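Local coordinates for molybdopterin adenylyltransferase (Helicobacter pylori, PDB 4XCW), which probably catalyses the transfer of an adenylyl group from ATP to molybdopterin, a step in the biosynthesis of the molybdenum cofactor, at residues P87-F101 / R120-N133. Sequence-based numbering, arbitrary orientation. Where two conformers were deposited one is given.
Sequences PEATKKVCQKMLPGF and RQSAGIRNKSLIIN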
loop_
_atom_site.group_PDB
_atom_site.type_symbol
_atom_site.label_atom_id
_atom_site.label_comp_id
_atom_site.label_asym_id
_atom_site.label_seq_id
_atom_site.Cartn_x
_atom_site.Cartn_y
_atom_site.Cartn_z
ATOM N N PRO B 87 8.453 -11.477 4.095
ATOM C CA PRO B 87 7.124 -10.854 4.150
ATOM C C PRO B 87 5.983 -11.845 3.891
ATOM O O PRO B 87 4.950 -11.732 4.535
ATOM C CB PRO B 87 7.182 -9.789 3.038
ATOM C CG PRO B 87 8.647 -9.496 2.864
ATOM C CD PRO B 87 9.321 -10.819 3.096
ATOM N N GLU B 88 6.161 -12.783 2.962
ATOM C CA GLU B 88 5.141 -13.810 2.724
ATOM C C GLU B 88 4.834 -14.630 3.976
ATOM O O GLU B 88 3.674 -14.931 4.269
ATOM C CB GLU B 88 5.575 -14.764 1.614
ATOM C CG GLU B 88 5.435 -14.201 0.223
ATOM C CD GLU B 88 6.714 -13.572 -0.297
ATOM O OE1 GLU B 88 7.482 -12.984 0.503
ATOM O OE2 GLU B 88 6.952 -13.669 -1.519
ATOM N N ALA B 89 5.885 -15.023 4.690
ATOM C CA ALA B 89 5.720 -15.799 5.909
ATOM C C ALA B 89 5.014 -14.959 6.962
ATOM O O ALA B 89 4.168 -15.451 7.694
ATOM C CB ALA B 89 7.062 -16.287 6.418
ATOM N N THR B 90 5.361 -13.679 7.020
ATOM C CA THR B 90 4.753 -12.767 7.977
ATOM C C THR B 90 3.260 -12.618 7.707
ATOM O O THR B 90 2.444 -12.676 8.628
ATOM C CB THR B 90 5.452 -11.392 7.928
ATOM O OG1 THR B 90 6.852 -11.588 8.162
ATOM C CG2 THR B 90 4.888 -10.446 8.989
ATOM N N LYS B 91 2.900 -12.461 6.438
ATOM C CA LYS B 91 1.494 -12.305 6.068
ATOM C C LYS B 91 0.694 -13.557 6.388
ATOM O O LYS B 91 -0.485 -13.494 6.769
ATOM C CB LYS B 91 1.370 -11.964 4.579
ATOM C CG LYS B 91 -0.056 -11.675 4.136
ATOM C CD LYS B 91 -0.198 -11.733 2.621
ATOM C CE LYS B 91 0.729 -10.740 1.932
ATOM N NZ LYS B 91 0.556 -10.761 0.450
ATOM N N LYS B 92 1.338 -14.709 6.242
ATOM C CA LYS B 92 0.661 -15.979 6.461
ATOM C C LYS B 92 0.279 -16.168 7.938
ATOM O O LYS B 92 -0.787 -16.711 8.250
ATOM C CB LYS B 92 1.548 -17.133 5.974
ATOM C CG LYS B 92 0.967 -18.519 6.216
ATOM C CD LYS B 92 -0.419 -18.657 5.606
ATOM C CE LYS B 92 -1.101 -19.933 6.074
ATOM N NZ LYS B 92 -2.541 -19.967 5.694
ATOM N N VAL B 93 1.127 -15.709 8.854
ATOM C CA VAL B 93 0.872 -15.988 10.269
ATOM C C VAL B 93 0.119 -14.855 10.968
ATOM O O VAL B 93 -0.346 -15.030 12.093
ATOM C CB VAL B 93 2.187 -16.282 11.048
ATOM C CG1 VAL B 93 3.003 -17.362 10.344
ATOM C CG2 VAL B 93 3.012 -15.025 11.236
ATOM N N CYS B 94 -0.002 -13.699 10.312
ATOM C CA CYS B 94 -0.763 -12.589 10.879
ATOM C C CYS B 94 -2.229 -12.661 10.495
ATOM O O CYS B 94 -2.572 -13.161 9.425
ATOM C CB CYS B 94 -0.202 -11.245 10.424
ATOM S SG CYS B 94 1.353 -10.845 11.174
ATOM N N GLN B 95 -3.086 -12.148 11.373
ATOM C CA GLN B 95 -4.522 -12.100 11.116
ATOM C C GLN B 95 -4.951 -10.769 10.481
ATOM O O GLN B 95 -5.908 -10.720 9.703
ATOM C CB GLN B 95 -5.290 -12.339 12.418
ATOM C CG GLN B 95 -4.954 -13.664 13.088
ATOM C CD GLN B 95 -4.854 -13.551 14.597
ATOM O OE1 GLN B 95 -4.676 -12.459 15.140
ATOM N NE2 GLN B 95 -4.976 -14.681 15.287
ATOM N N LYS B 96 -4.243 -9.702 10.837
ATOM C CA LYS B 96 -4.451 -8.351 10.298
ATOM C C LYS B 96 -3.112 -7.752 9.906
ATOM O O LYS B 96 -2.189 -7.760 10.718
ATOM C CB LYS B 96 -5.089 -7.418 11.328
ATOM C CG LYS B 96 -6.540 -7.643 11.674
ATOM C CD LYS B 96 -6.973 -6.564 12.664
ATOM C CE LYS B 96 -8.463 -6.622 12.979
ATOM N NZ LYS B 96 -8.831 -7.803 13.814
ATOM N N MET B 97 -2.997 -7.198 8.700
ATOM C CA MET B 97 -1.772 -6.490 8.337
ATOM C C MET B 97 -1.940 -4.989 8.581
ATOM O O MET B 97 -3.055 -4.466 8.555
ATOM C CB MET B 97 -1.393 -6.750 6.873
ATOM C CG MET B 97 -1.134 -8.216 6.549
ATOM S SD MET B 97 0.220 -8.920 7.522
ATOM C CE MET B 97 1.647 -8.105 6.829
ATOM N N LEU B 98 -0.823 -4.310 8.818
ATOM C CA LEU B 98 -0.824 -2.871 9.060
ATOM C C LEU B 98 -0.007 -2.185 7.973
ATOM O O LEU B 98 1.193 -1.985 8.137
ATOM C CB LEU B 98 -0.253 -2.561 10.446
ATOM C CG LEU B 98 -0.922 -3.279 11.618
ATOM C CD1 LEU B 98 -0.131 -3.100 12.911
ATOM C CD2 LEU B 98 -2.353 -2.783 11.788
ATOM N N PRO B 99 -0.653 -1.846 6.843
ATOM C CA PRO B 99 0.053 -1.269 5.693
ATOM C C PRO B 99 0.788 0.030 6.025
ATOM O O PRO B 99 1.732 0.378 5.322
ATOM C CB PRO B 99 -1.068 -1.016 4.675
ATOM C CG PRO B 99 -2.328 -1.047 5.452
ATOM C CD PRO B 99 -2.095 -1.999 6.584
ATOM N N GLY B 100 0.359 0.729 7.070
ATOM C CA GLY B 100 0.990 1.984 7.451
ATOM C C GLY B 100 2.448 1.833 7.844
ATOM O O GLY B 100 3.255 2.741 7.627
ATOM N N PHE B 101 2.793 0.684 8.419
ATOM C CA PHE B 101 4.184 0.415 8.775
ATOM C C PHE B 101 5.035 0.270 7.529
ATOM O O PHE B 101 6.092 0.875 7.433
ATOM C CB PHE B 101 4.311 -0.852 9.617
ATOM C CG PHE B 101 4.071 -0.646 11.086
ATOM C CD1 PHE B 101 2.795 -0.755 11.617
ATOM C CD2 PHE B 101 5.123 -0.360 11.939
ATOM C CE1 PHE B 101 2.573 -0.581 12.974
ATOM C CE2 PHE B 101 4.908 -0.183 13.297
ATOM C CZ PHE B 101 3.628 -0.290 13.815
ATOM N N ARG B 120 9.760 -5.016 0.539
ATOM C CA ARG B 120 8.455 -5.566 0.864
ATOM C C ARG B 120 8.262 -5.729 2.372
ATOM O O ARG B 120 7.361 -6.452 2.793
ATOM C CB ARG B 120 8.260 -6.917 0.166
ATOM C CG ARG B 120 8.055 -6.790 -1.342
ATOM C CD ARG B 120 8.262 -8.121 -2.063
ATOM N NE ARG B 120 7.710 -9.255 -1.325
ATOM C CZ ARG B 120 6.424 -9.590 -1.306
ATOM N NH1 ARG B 120 5.535 -8.875 -1.976
ATOM N NH2 ARG B 120 6.025 -10.640 -0.603
ATOM N N GLN B 121 9.098 -5.066 3.172
ATOM C CA GLN B 121 8.954 -5.094 4.635
ATOM C C GLN B 121 7.553 -4.691 5.026
ATOM O O GLN B 121 7.033 -3.696 4.530
ATOM C CB GLN B 121 9.946 -4.158 5.326
ATOM C CG GLN B 121 11.389 -4.613 5.296
ATOM C CD GLN B 121 12.349 -3.491 5.638
ATOM O OE1 GLN B 121 13.358 -3.302 4.956
ATOM N NE2 GLN B 121 12.045 -2.741 6.698
ATOM N N SER B 122 6.948 -5.457 5.926
ATOM C CA SER B 122 5.581 -5.191 6.352
ATOM C C SER B 122 5.437 -5.350 7.858
ATOM O O SER B 122 6.415 -5.592 8.565
ATOM C CB SER B 122 4.612 -6.129 5.636
ATOM O OG SER B 122 4.956 -7.481 5.887
ATOM N N ALA B 123 4.209 -5.219 8.339
ATOM C CA ALA B 123 3.921 -5.449 9.745
ATOM C C ALA B 123 2.493 -5.925 9.882
ATOM O O ALA B 123 1.646 -5.616 9.045
ATOM C CB ALA B 123 4.153 -4.201 10.559
ATOM N N GLY B 124 2.229 -6.703 10.926
ATOM C CA GLY B 124 0.896 -7.223 11.144
ATOM C C GLY B 124 0.693 -7.705 12.563
ATOM O O GLY B 124 1.628 -7.736 13.366
ATOM N N ILE B 125 -0.536 -8.104 12.862
ATOM C CA ILE B 125 -0.899 -8.567 14.187
ATOM C C ILE B 125 -1.186 -10.061 14.190
ATOM O O ILE B 125 -1.931 -10.546 13.351
ATOM C CB ILE B 125 -2.146 -7.834 14.708
ATOM C CG1 ILE B 125 -1.933 -6.324 14.674
ATOM C CG2 ILE B 125 -2.519 -8.339 16.104
ATOM C CD1 ILE B 125 -0.734 -5.861 15.493
ATOM N N ARG B 126 -0.565 -10.785 15.117
ATOM C CA ARG B 126 -0.979 -12.146 15.440
ATOM C C ARG B 126 -1.356 -12.190 16.909
ATOM O O ARG B 126 -0.484 -12.135 17.779
ATOM C CB ARG B 126 0.124 -13.171 15.156
ATOM C CG ARG B 126 -0.300 -14.590 15.528
ATOM C CD ARG B 126 0.800 -15.627 15.297
ATOM N NE ARG B 126 0.355 -16.946 15.741
ATOM C CZ ARG B 126 -0.264 -17.818 14.960
ATOM N NH1 ARG B 126 -0.489 -17.524 13.684
ATOM N NH2 ARG B 126 -0.648 -18.989 15.447
ATOM N N ASN B 127 -2.655 -12.287 17.171
ATOM C CA ASN B 127 -3.195 -12.292 18.528
ATOM C C ASN B 127 -2.718 -11.079 19.323
ATOM O O ASN B 127 -3.095 -9.953 19.006
ATOM C CB ASN B 127 -2.833 -13.599 19.236
ATOM C CG ASN B 127 -3.445 -14.804 18.552
ATOM O OD1 ASN B 127 -4.578 -14.741 18.068
ATOM N ND2 ASN B 127 -2.699 -15.902 18.494
ATOM N N LYS B 128 -1.900 -11.300 20.346
ATOM C CA LYS B 128 -1.443 -10.198 21.189
ATOM C C LYS B 128 -0.010 -9.794 20.828
ATOM O O LYS B 128 0.705 -9.199 21.640
ATOM C CB LYS B 128 -1.547 -10.586 22.666
ATOM C CG LYS B 128 -2.964 -10.995 23.065
ATOM C CD LYS B 128 -3.116 -11.280 24.555
ATOM C CE LYS B 128 -4.563 -11.632 24.880
ATOM N NZ LYS B 128 -4.806 -11.752 26.340
ATOM N N SER B 129 0.396 -10.118 19.601
ATOM C CA SER B 129 1.755 -9.841 19.135
ATOM C C SER B 129 1.795 -8.945 17.904
ATOM O O SER B 129 1.044 -9.149 16.948
ATOM C CB SER B 129 2.486 -11.146 18.808
ATOM O OG SER B 129 2.522 -12.019 19.925
ATOM N N LEU B 130 2.689 -7.962 17.927
ATOM C CA LEU B 130 2.972 -7.159 16.748
ATOM C C LEU B 130 4.241 -7.675 16.076
ATOM O O LEU B 130 5.287 -7.773 16.710
ATOM C CB LEU B 130 3.135 -5.681 17.111
ATOM C CG LEU B 130 3.653 -4.746 16.004
ATOM C CD1 LEU B 130 2.721 -4.676 14.804
ATOM C CD2 LEU B 130 3.897 -3.350 16.554
ATOM N N ILE B 131 4.133 -8.020 14.796
ATOM C CA ILE B 131 5.292 -8.454 14.018
ATOM C C ILE B 131 5.680 -7.398 12.993
ATOM O O ILE B 131 4.843 -6.918 12.239
ATOM C CB ILE B 131 5.016 -9.785 13.295
ATOM C CG1 ILE B 131 4.538 -10.834 14.293
ATOM C CG2 ILE B 131 6.276 -10.288 12.583
ATOM C CD1 ILE B 131 4.175 -12.175 13.642
ATOM N N ILE B 132 6.953 -7.019 12.986
ATOM C CA ILE B 132 7.451 -6.039 12.021
ATOM C C ILE B 132 8.695 -6.571 11.338
ATOM O O ILE B 132 9.601 -7.057 12.015
ATOM C CB ILE B 132 7.807 -4.710 12.692
ATOM C CG1 ILE B 132 6.668 -4.234 13.592
ATOM C CG2 ILE B 132 8.148 -3.652 11.643
ATOM C CD1 ILE B 132 7.019 -2.987 14.367
ATOM N N ASN B 133 8.750 -6.459 10.012
ATOM C CA ASN B 133 9.965 -6.773 9.253
ATOM C C ASN B 133 10.914 -5.578 9.219
ATOM O O ASN B 133 10.527 -4.514 8.756
ATOM C CB ASN B 133 9.640 -7.163 7.812
ATOM C CG ASN B 133 8.524 -8.184 7.704
ATOM O OD1 ASN B 133 7.654 -8.065 6.840
ATOM N ND2 ASN B 133 8.560 -9.208 8.553
HETATM O O HOH W 1 3.819 -9.153 3.998
HETATM O O HOH W 2 3.037 -3.008 6.461
#
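Glu88 OE1 lies at the edge of the Arg120 guanidinium, 3.0 Å from Arg120 NH2, yet the carboxylate is turned 64° against that group, and the nitrogen reaches OE1 from above its plane; Arg120 NH1 donates a hydrogen bond to Met97 O of a neighbouring subunit. The Arg126 guanidinium is likewise met at its edge: NH1 donates in plane to a lone pair of Val93 O (3.0 Å), while NH2 forms a salt bridge with Asp65. Extended from CG to NE, with CG anti to the backbone N (chi1 179°), Arg126 passes its methylenes alongside the same carbonyl, that of the last residue of helix 86-93. Gln95 OE1 accepts from Asn127 N, and Gln95 NE2 gives a nearly straight bond to Asn127 OD1 (2.8 Å). The Asn133 amide donates through ND2 to Thr90 OG1 (3.0 Å), which also bonds Thr86 O; Asn133 OD1 accepts from Ser122 N. Between these polar ends, Val93 CG2 and Cys94 SG pack on Ile131 CD1. Phe101 CB sits 3.5 Å from Ala123 CB, and its ring continues obliquely to Leu130 and Ile132.

Edge strand 96-97 pairs antiparallel with 123-126 through a classic bulge, Gln95 and Lys96 both facing Ile125. Within this alpha/beta molybdenum cofactor biosynthesis protein fold, helix 86-93 lies over one face of the sheet beside helix 53-66; Leu98, Ile125 and Leu130 meet helix 152-158 on the other.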